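Local coordinates for protein exopolygalacturonase (Yersinia enterocolitica, PDB 2UVF) that hydrolyses pectin-derived polygalacturonate as a family 28 exopolygalacturonase, probably releasing digalacturonic acid from the chain end, at residues I357-N362 and D381-G386; I405-G410 and G436-G441. One frame throughout, in Å; residues are numbered along the deposited sequence.

Contact 1. Residues I357-N362 and D381-G386; sequences IMNLEN and DGIEFG. With ADA (alpha-D-galactopyranuronic acid), chain C.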
ATOM      1  N   ILE A 357      -2.666   1.131  -7.767  1.00 30.87           N
ATOM      2  CA  ILE A 357      -1.961   2.422  -7.703  1.00 30.58           C
ATOM      3  C   ILE A 357      -0.430   2.278  -7.708  1.00 30.73           C
ATOM      4  O   ILE A 357       0.140   1.591  -6.862  1.00 30.42           O
ATOM      5  CB  ILE A 357      -2.472   3.272  -6.501  1.00 30.34           C
ATOM      6  CG1 ILE A 357      -3.939   3.645  -6.739  1.00 29.56           C
ATOM      7  CG2 ILE A 357      -1.607   4.548  -6.302  1.00 29.17           C
ATOM      8  CD1 ILE A 357      -4.662   4.130  -5.561  1.00 31.72           C
ATOM      9  N   MET A 358       0.219   2.927  -8.676  1.00 30.53           N
ATOM     10  CA  MET A 358       1.675   2.881  -8.821  1.00 30.78           C
ATOM     11  C   MET A 358       2.296   4.248  -8.587  1.00 31.32           C
ATOM     12  O   MET A 358       1.823   5.247  -9.135  1.00 31.39           O
ATOM     13  CB  MET A 358       2.088   2.412 -10.222  1.00 31.14           C
ATOM     14  CG  MET A 358       1.671   0.997 -10.593  1.00 31.09           C
ATOM     15  SD  MET A 358       2.076   0.667 -12.323  1.00 31.06           S
ATOM     16  CE  MET A 358       3.879   0.611 -12.235  1.00 29.40           C
ATOM     17  N   ASN A 359       3.339   4.273  -7.756  1.00 30.88           N
ATOM     18  CA  ASN A 359       4.154   5.451  -7.515  1.00 31.44           C
ATOM     19  C   ASN A 359       5.554   5.083  -7.904  1.00 31.65           C
ATOM     20  O   ASN A 359       6.137   4.153  -7.343  1.00 31.36           O
ATOM     21  CB  ASN A 359       4.149   5.838  -6.038  1.00 31.54           C
ATOM     22  CG  ASN A 359       2.805   6.262  -5.566  1.00 31.69           C
ATOM     23  OD1 ASN A 359       2.481   7.445  -5.592  1.00 28.77           O
ATOM     24  ND2 ASN A 359       1.981   5.288  -5.169  1.00 33.61           N
ATOM     25  N   LEU A 360       6.072   5.786  -8.904  1.00 32.52           N
ATOM     26  CA  LEU A 360       7.400   5.504  -9.422  1.00 32.76           C
ATOM     27  C   LEU A 360       8.261   6.756  -9.266  1.00 33.10           C
ATOM     28  O   LEU A 360       7.927   7.817  -9.794  1.00 32.96           O
ATOM     29  CB  LEU A 360       7.326   5.030 -10.888  1.00 32.30           C
ATOM     30  CG  LEU A 360       6.613   3.696 -11.215  1.00 31.35           C
ATOM     31  CD1 LEU A 360       6.691   3.433 -12.684  1.00 27.50           C
ATOM     32  CD2 LEU A 360       7.134   2.470 -10.420  1.00 28.65           C
ATOM     33  N   GLU A 361       9.351   6.632  -8.512  0.50 34.90           N
ATOM     34  CA  GLU A 361      10.260   7.740  -8.331  0.50 36.28           C
ATOM     35  C   GLU A 361       9.590   9.013  -7.776  0.50 35.95           C
ATOM     36  O   GLU A 361       9.951  10.095  -8.145  0.50 37.25           O
ATOM     37  CB  GLU A 361      11.075   8.010  -9.624  0.50 35.97           C
ATOM     38  CG  GLU A 361      12.291   7.126  -9.807  0.50 38.67           C
ATOM     39  CD  GLU A 361      13.066   7.344 -11.098  0.50 49.09           C
ATOM     40  OE1 GLU A 361      14.061   8.088 -11.141  0.50 49.84           O
ATOM     41  OE2 GLU A 361      12.704   6.748 -12.112  0.50 55.92           O
ATOM     42  N   ASN A 362       8.682   8.827  -6.818  1.00 34.29           N
ATOM     43  CA  ASN A 362       8.031   9.940  -6.146  1.00 33.58           C
ATOM     44  C   ASN A 362       8.687  10.276  -4.808  1.00 33.95           C
ATOM     45  O   ASN A 362       9.361   9.434  -4.191  1.00 33.31           O
ATOM     46  CB  ASN A 362       6.552   9.639  -5.919  1.00 33.26           C
ATOM     47  CG  ASN A 362       5.794   9.487  -7.193  1.00 32.45           C
ATOM     48  OD1 ASN A 362       6.313   9.783  -8.269  1.00 31.96           O
ATOM     49  ND2 ASN A 362       4.559   9.034  -7.098  1.00 28.78           N
ATOM     50  N   ASP A 381      -2.360  -5.375  -7.349  1.00 26.74           N
ATOM     51  CA  ASP A 381      -1.903  -4.979  -6.009  1.00 28.07           C
ATOM     52  C   ASP A 381      -2.503  -3.633  -5.647  1.00 27.78           C
ATOM     53  O   ASP A 381      -2.912  -2.892  -6.532  1.00 27.58           O
ATOM     54  CB  ASP A 381      -0.366  -5.059  -5.788  1.00 27.79           C
ATOM     55  CG  ASP A 381       0.441  -4.637  -6.977  1.00 31.29           C
ATOM     56  OD1 ASP A 381      -0.063  -3.771  -7.759  1.00 32.25           O
ATOM     57  OD2 ASP A 381       1.593  -5.159  -7.109  1.00 28.38           O
ATOM     58  N   GLY A 382      -2.584  -3.342  -4.350  1.00 27.88           N
ATOM     59  CA  GLY A 382      -3.262  -2.129  -3.887  1.00 27.73           C
ATOM     60  C   GLY A 382      -2.456  -0.881  -4.200  1.00 28.21           C
ATOM     61  O   GLY A 382      -2.881  -0.056  -4.997  1.00 27.78           O
ATOM     62  N   ILE A 383      -1.295  -0.741  -3.560  1.00 28.66           N
ATOM     63  CA  ILE A 383      -0.402   0.374  -3.836  1.00 29.32           C
ATOM     64  C   ILE A 383       1.010  -0.153  -4.023  1.00 29.76           C
ATOM     65  O   ILE A 383       1.535  -0.861  -3.155  1.00 29.71           O
ATOM     66  CB  ILE A 383      -0.420   1.470  -2.717  1.00 29.90           C
ATOM     67  CG1 ILE A 383      -1.854   1.975  -2.431  1.00 29.08           C
ATOM     68  CG2 ILE A 383       0.507   2.645  -3.115  1.00 29.98           C
ATOM     69  CD1 ILE A 383      -2.019   2.857  -1.191  1.00 30.15           C
ATOM     70  N   GLU A 384       1.613   0.170  -5.169  1.00 29.50           N
ATOM     71  CA  GLU A 384       3.047  -0.049  -5.369  1.00 28.94           C
ATOM     72  C   GLU A 384       3.827   1.211  -5.050  1.00 28.60           C
ATOM     73  O   GLU A 384       3.462   2.283  -5.518  1.00 28.38           O
ATOM     74  CB  GLU A 384       3.361  -0.461  -6.811  1.00 28.73           C
ATOM     75  CG  GLU A 384       2.847  -1.803  -7.178  1.00 28.60           C
ATOM     76  CD  GLU A 384       3.206  -2.191  -8.574  1.00 27.92           C
ATOM     77  OE1 GLU A 384       3.839  -1.391  -9.290  1.00 30.39           O
ATOM     78  OE2 GLU A 384       2.863  -3.314  -8.955  1.00 29.38           O
ATOM     79  N   PHE A 385       4.884   1.067  -4.244  1.00 28.54           N
ATOM     80  CA  PHE A 385       5.867   2.116  -4.037  1.00 28.97           C
ATOM     81  C   PHE A 385       7.183   1.660  -4.703  1.00 29.08           C
ATOM     82  O   PHE A 385       7.735   0.610  -4.368  1.00 28.68           O
ATOM     83  CB  PHE A 385       6.047   2.442  -2.550  1.00 28.88           C
ATOM     84  CG  PHE A 385       4.860   3.131  -1.913  1.00 30.09           C
ATOM     85  CD1 PHE A 385       4.491   4.421  -2.299  1.00 30.12           C
ATOM     86  CD2 PHE A 385       4.119   2.491  -0.907  1.00 29.86           C
ATOM     87  CE1 PHE A 385       3.387   5.066  -1.717  1.00 29.68           C
ATOM     88  CE2 PHE A 385       3.020   3.126  -0.315  1.00 28.97           C
ATOM     89  CZ  PHE A 385       2.656   4.420  -0.722  1.00 29.67           C
ATOM     90  N   GLY A 386       7.650   2.435  -5.683  1.00 29.36           N
ATOM     91  CA  GLY A 386       8.812   2.047  -6.483  1.00 29.41           C
ATOM     92  C   GLY A 386       9.884   3.116  -6.560  1.00 29.54           C
ATOM     93  O   GLY A 386       9.664   4.189  -7.139  1.00 29.58           O
TER
HETATM   94  C1  ADA C   2       6.890  -6.965  -9.189  1.00 48.63           C
HETATM   95  C2  ADA C   2       7.051  -5.782  -8.213  1.00 49.10           C
HETATM   96  C3  ADA C   2       5.868  -4.822  -8.446  1.00 48.76           C
HETATM   97  C4  ADA C   2       5.858  -4.329  -9.927  1.00 47.80           C
HETATM   98  C5  ADA C   2       5.774  -5.543 -10.877  1.00 46.90           C
HETATM   99  C6  ADA C   2       5.783  -5.286 -12.409  1.00 46.04           C
HETATM  100  O2  ADA C   2       7.121  -6.233  -6.847  1.00 46.13           O
HETATM  101  O3  ADA C   2       5.905  -3.737  -7.523  1.00 50.89           O
HETATM  102  O4  ADA C   2       7.016  -3.541 -10.224  1.00 46.13           O
HETATM  103  O5  ADA C   2       6.825  -6.513 -10.581  1.00 47.28           O
HETATM  104  O6B ADA C   2       6.574  -5.982 -13.084  1.00 45.16           O
HETATM  105  O6A ADA C   2       5.007  -4.424 -12.890  1.00 43.57           O
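Strands 357-360 and 383-386 run parallel, their axes 4.7 Å apart and 9° from alignment. The ladder begins where Ile357 N donates to Gly382 O. Ile357 O takes Glu384 N almost along its C=O axis at 2.7 Å, Asn359 pairs through N and O with Glu384 O and Gly386 N, and Glu361 N closes the series on Gly386 O at 2.8 Å. Glu384 O also receives a weak bond from Asn359 ND2. On the face of Ile383 and Phe385, the Asn359 amide lies alongside the Phe385 ring, the planes 26° apart, while Ile383 CG2 sits 3.7 Å above that ring near its rim. On the other face the Met358 chain, bent at its last torsion (chi3 70°), runs beside extended Glu384, whose OE1 meets Met358 CG at 3.5 Å. Glu384 OE2 lies 2.9 Å from Asp381 OD2, two acceptor oxygens whose closeness would probably raise the pKa of one acid. Glu384 CD approaches O3 of the galacturonate at 3.3 Å, and Asp381 OD2 makes a weak bond to a second galacturonate. Such in-register stacking of successive coils, carrying acidic residues into the glycan pocket, is characteristic of the right-handed parallel beta-helix of family 28 hydrolases.

Contact 2. Residues I405-G410 and G436-G441; sequences INFAAG and GAIVTG. With ADA (alpha-D-galactopyranuronic acid), chain C.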
ATOM      1  N   ILE A 405       0.272  -3.687   0.027  1.00 26.60           N
ATOM      2  CA  ILE A 405       1.264  -2.642  -0.156  1.00 27.03           C
ATOM      3  C   ILE A 405       2.564  -3.330  -0.559  1.00 28.00           C
ATOM      4  O   ILE A 405       3.053  -4.232   0.132  1.00 27.28           O
ATOM      5  CB  ILE A 405       1.459  -1.731   1.099  1.00 27.65           C
ATOM      6  CG1 ILE A 405       0.137  -1.072   1.502  1.00 27.01           C
ATOM      7  CG2 ILE A 405       2.557  -0.662   0.856  1.00 25.59           C
ATOM      8  CD1 ILE A 405       0.142  -0.539   2.932  1.00 26.49           C
ATOM      9  N   ASN A 406       3.079  -2.932  -1.721  1.00 28.05           N
ATOM     10  CA  ASN A 406       4.304  -3.507  -2.234  1.00 28.46           C
ATOM     11  C   ASN A 406       5.388  -2.445  -2.330  1.00 28.43           C
ATOM     12  O   ASN A 406       5.109  -1.305  -2.695  1.00 28.22           O
ATOM     13  CB  ASN A 406       4.050  -4.105  -3.620  1.00 28.59           C
ATOM     14  CG  ASN A 406       5.277  -4.773  -4.186  1.00 28.06           C
ATOM     15  OD1 ASN A 406       6.058  -4.161  -4.910  1.00 28.07           O
ATOM     16  ND2 ASN A 406       5.468  -6.024  -3.839  1.00 26.60           N
ATOM     17  N   PHE A 407       6.619  -2.821  -2.004  1.00 28.51           N
ATOM     18  CA  PHE A 407       7.779  -1.918  -2.189  1.00 28.54           C
ATOM     19  C   PHE A 407       8.749  -2.506  -3.176  1.00 28.43           C
ATOM     20  O   PHE A 407       9.120  -3.660  -3.066  1.00 28.54           O
ATOM     21  CB  PHE A 407       8.484  -1.624  -0.870  1.00 27.91           C
ATOM     22  CG  PHE A 407       7.604  -0.957   0.131  1.00 28.53           C
ATOM     23  CD1 PHE A 407       7.378   0.409   0.066  1.00 25.83           C
ATOM     24  CD2 PHE A 407       6.987  -1.707   1.141  1.00 27.74           C
ATOM     25  CE1 PHE A 407       6.554   1.021   0.995  1.00 28.18           C
ATOM     26  CE2 PHE A 407       6.166  -1.097   2.069  1.00 28.65           C
ATOM     27  CZ  PHE A 407       5.935   0.271   1.992  1.00 27.24           C
ATOM     28  N   ALA A 408       9.132  -1.707  -4.157  1.00 29.27           N
ATOM     29  CA  ALA A 408      10.030  -2.158  -5.214  1.00 30.24           C
ATOM     30  C   ALA A 408      11.226  -1.200  -5.324  1.00 30.95           C
ATOM     31  O   ALA A 408      11.073   0.006  -5.143  1.00 29.86           O
ATOM     32  CB  ALA A 408       9.290  -2.208  -6.529  1.00 29.65           C
ATOM     33  N   ALA A 409      12.397  -1.741  -5.655  1.00 32.50           N
ATOM     34  CA  ALA A 409      13.593  -0.907  -5.810  1.00 34.35           C
ATOM     35  C   ALA A 409      14.477  -1.244  -7.034  1.00 35.35           C
ATOM     36  O   ALA A 409      15.643  -0.847  -7.100  1.00 36.03           O
ATOM     37  CB  ALA A 409      14.389  -0.904  -4.537  1.00 33.99           C
ATOM     38  N   GLY A 410      13.899  -1.934  -8.014  1.00 36.63           N
ATOM     39  CA  GLY A 410      14.606  -2.260  -9.245  1.00 38.11           C
ATOM     40  C   GLY A 410      15.187  -3.658  -9.180  1.00 39.75           C
ATOM     41  O   GLY A 410      15.018  -4.370  -8.190  1.00 39.84           O
ATOM     42  N   GLY A 436      -0.223 -10.175   0.696  1.00 24.27           N
ATOM     43  CA  GLY A 436       0.624  -9.825   1.815  1.00 24.74           C
ATOM     44  C   GLY A 436       0.353  -8.390   2.185  1.00 25.14           C
ATOM     45  O   GLY A 436       0.267  -7.540   1.317  1.00 26.02           O
ATOM     46  N   ALA A 437       0.190  -8.129   3.471  1.00 25.03           N
ATOM     47  CA  ALA A 437      -0.087  -6.774   3.943  1.00 25.50           C
ATOM     48  C   ALA A 437       1.068  -5.853   3.581  1.00 26.14           C
ATOM     49  O   ALA A 437       0.875  -4.824   2.925  1.00 26.03           O
ATOM     50  CB  ALA A 437      -0.320  -6.761   5.447  1.00 24.46           C
ATOM     51  N   ILE A 438       2.263  -6.238   4.035  1.00 26.88           N
ATOM     52  CA  ILE A 438       3.473  -5.455   3.823  1.00 27.14           C
ATOM     53  C   ILE A 438       4.466  -6.332   3.085  1.00 27.01           C
ATOM     54  O   ILE A 438       4.901  -7.353   3.609  1.00 26.83           O
ATOM     55  CB  ILE A 438       4.054  -4.918   5.166  1.00 27.26           C
ATOM     56  CG1 ILE A 438       2.967  -4.162   5.966  1.00 27.07           C
ATOM     57  CG2 ILE A 438       5.357  -4.093   4.944  1.00 26.16           C
ATOM     58  CD1 ILE A 438       2.448  -2.889   5.299  1.00 29.39           C
ATOM     59  N   VAL A 439       4.777  -5.937   1.851  1.00 27.14           N
ATOM     60  CA  VAL A 439       5.594  -6.739   0.959  1.00 27.47           C
ATOM     61  C   VAL A 439       6.816  -5.959   0.490  1.00 28.61           C
ATOM     62  O   VAL A 439       6.671  -4.911  -0.130  1.00 28.71           O
ATOM     63  CB  VAL A 439       4.790  -7.239  -0.267  1.00 27.31           C
ATOM     64  CG1 VAL A 439       5.653  -8.207  -1.101  1.00 26.62           C
ATOM     65  CG2 VAL A 439       3.508  -7.905   0.196  1.00 26.38           C
ATOM     66  N   THR A 440       8.008  -6.470   0.819  1.00 29.46           N
ATOM     67  CA  THR A 440       9.291  -5.917   0.359  1.00 31.18           C
ATOM     68  C   THR A 440      10.113  -6.978  -0.414  1.00 32.79           C
ATOM     69  O   THR A 440      10.643  -7.876   0.205  1.00 32.81           O
ATOM     70  CB  THR A 440      10.195  -5.480   1.570  1.00 30.33           C
ATOM     71  OG1 THR A 440      10.645  -6.645   2.263  1.00 32.09           O
ATOM     72  CG2 THR A 440       9.481  -4.597   2.571  1.00 29.87           C
ATOM     73  N   GLY A 441      10.185  -6.990  -1.741  1.00 34.88           N
ATOM     74  CA  GLY A 441       9.132  -6.643  -2.671  1.00 37.52           C
ATOM     75  C   GLY A 441       9.348  -7.640  -3.797  1.00 38.35           C
ATOM     76  O   GLY A 441       8.488  -7.827  -4.633  1.00 39.26           O
TER
HETATM   77  C1  ADA C   2       6.890  -6.965  -9.189  1.00 48.63           C
HETATM   78  C2  ADA C   2       7.051  -5.782  -8.213  1.00 49.10           C
HETATM   79  C3  ADA C   2       5.868  -4.822  -8.446  1.00 48.76           C
HETATM   80  C4  ADA C   2       5.858  -4.329  -9.927  1.00 47.80           C
HETATM   81  C5  ADA C   2       5.774  -5.543 -10.877  1.00 46.90           C
HETATM   82  C6  ADA C   2       5.783  -5.286 -12.409  1.00 46.04           C
HETATM   83  O2  ADA C   2       7.121  -6.233  -6.847  1.00 46.13           O
HETATM   84  O3  ADA C   2       5.905  -3.737  -7.523  1.00 50.89           O
HETATM   85  O4  ADA C   2       7.016  -3.541 -10.224  1.00 46.13           O
HETATM   86  O5  ADA C   2       6.825  -6.513 -10.581  1.00 47.28           O
HETATM   87  O6B ADA C   2       6.574  -5.982 -13.084  1.00 45.16           O
HETATM   88  O6A ADA C   2       5.007  -4.424 -12.890  1.00 43.57           O
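Asn406 OD1 reaches the galacturonate directly, accepting a hydrogen bond from ADA O3 at 2.7 Å, with ADA O2 also close at 3.0 Å. One carbonyl oxygen thus meets two neighbouring hydroxyls of the sugar. Gly441 O comes to 3.1 Å from ADA O2, and Ala408 CB lies against ADA O3; all three residues belong to the glycan pocket. The Asn406 side chain, with CG anti to the backbone N (chi1 -178°), crosses Val439 obliquely, ND2 meeting Val439 CG1 at 3.5 Å; ND2 also makes a weak hydrogen bond to Asp403 OD2, consistent with a fixed amide orientation. Beneath this shell, as between neighbouring coils of a parallel beta-helix, strands 405-408 and 438-441 are joined by three backbone bonds: Ile405 N to Ala437 O, Val439 N to Ile405 O, and Phe407 N to Val439 O, the last two nearly along the C=O axes. The peptide bond between Thr440 and Gly441 is cis, and Gly441 CA makes a CA-H...O contact of 3.0 Å with Phe407 O, an approach that a side chain would obstruct. On the face away from the sugar, Ile405 and Ile438 lie side by side, and Ile438 CG2 meets the edge of the Phe407 ring. Phe407 continues inward onto Leu426 of strand 421-427 and Ile448 of strand 448-459, while strand 463-470 borders strand 438-441, with Arg466 and Lys468 against Val439.

Contact 1 precedes contact 2 along the chain, and their centres lie about 9 Å apart on one parallel sheet of the beta-helix, in the strand order 357-360, 383-386, 405-408, 438-441. The middle two strands are neighbours: Phe385 N lies 2.8 Å from Asn406 O and Phe385 O lies 2.7 Å from Ala408 N, both probable hydrogen bonds. On the interior face Phe385 CD2 packs against Phe407 CE1 at 3.4 Å, continuing the core from one coil to the next. On the outer face Glu384 and Asn406 approach the same galacturonate, with Asp381 close to a second one. Strands 383-386, 405-408 and 438-441 thus supply residues of the glycan pocket, which His355 and Arg240 help complete, with 357-360 bordering them.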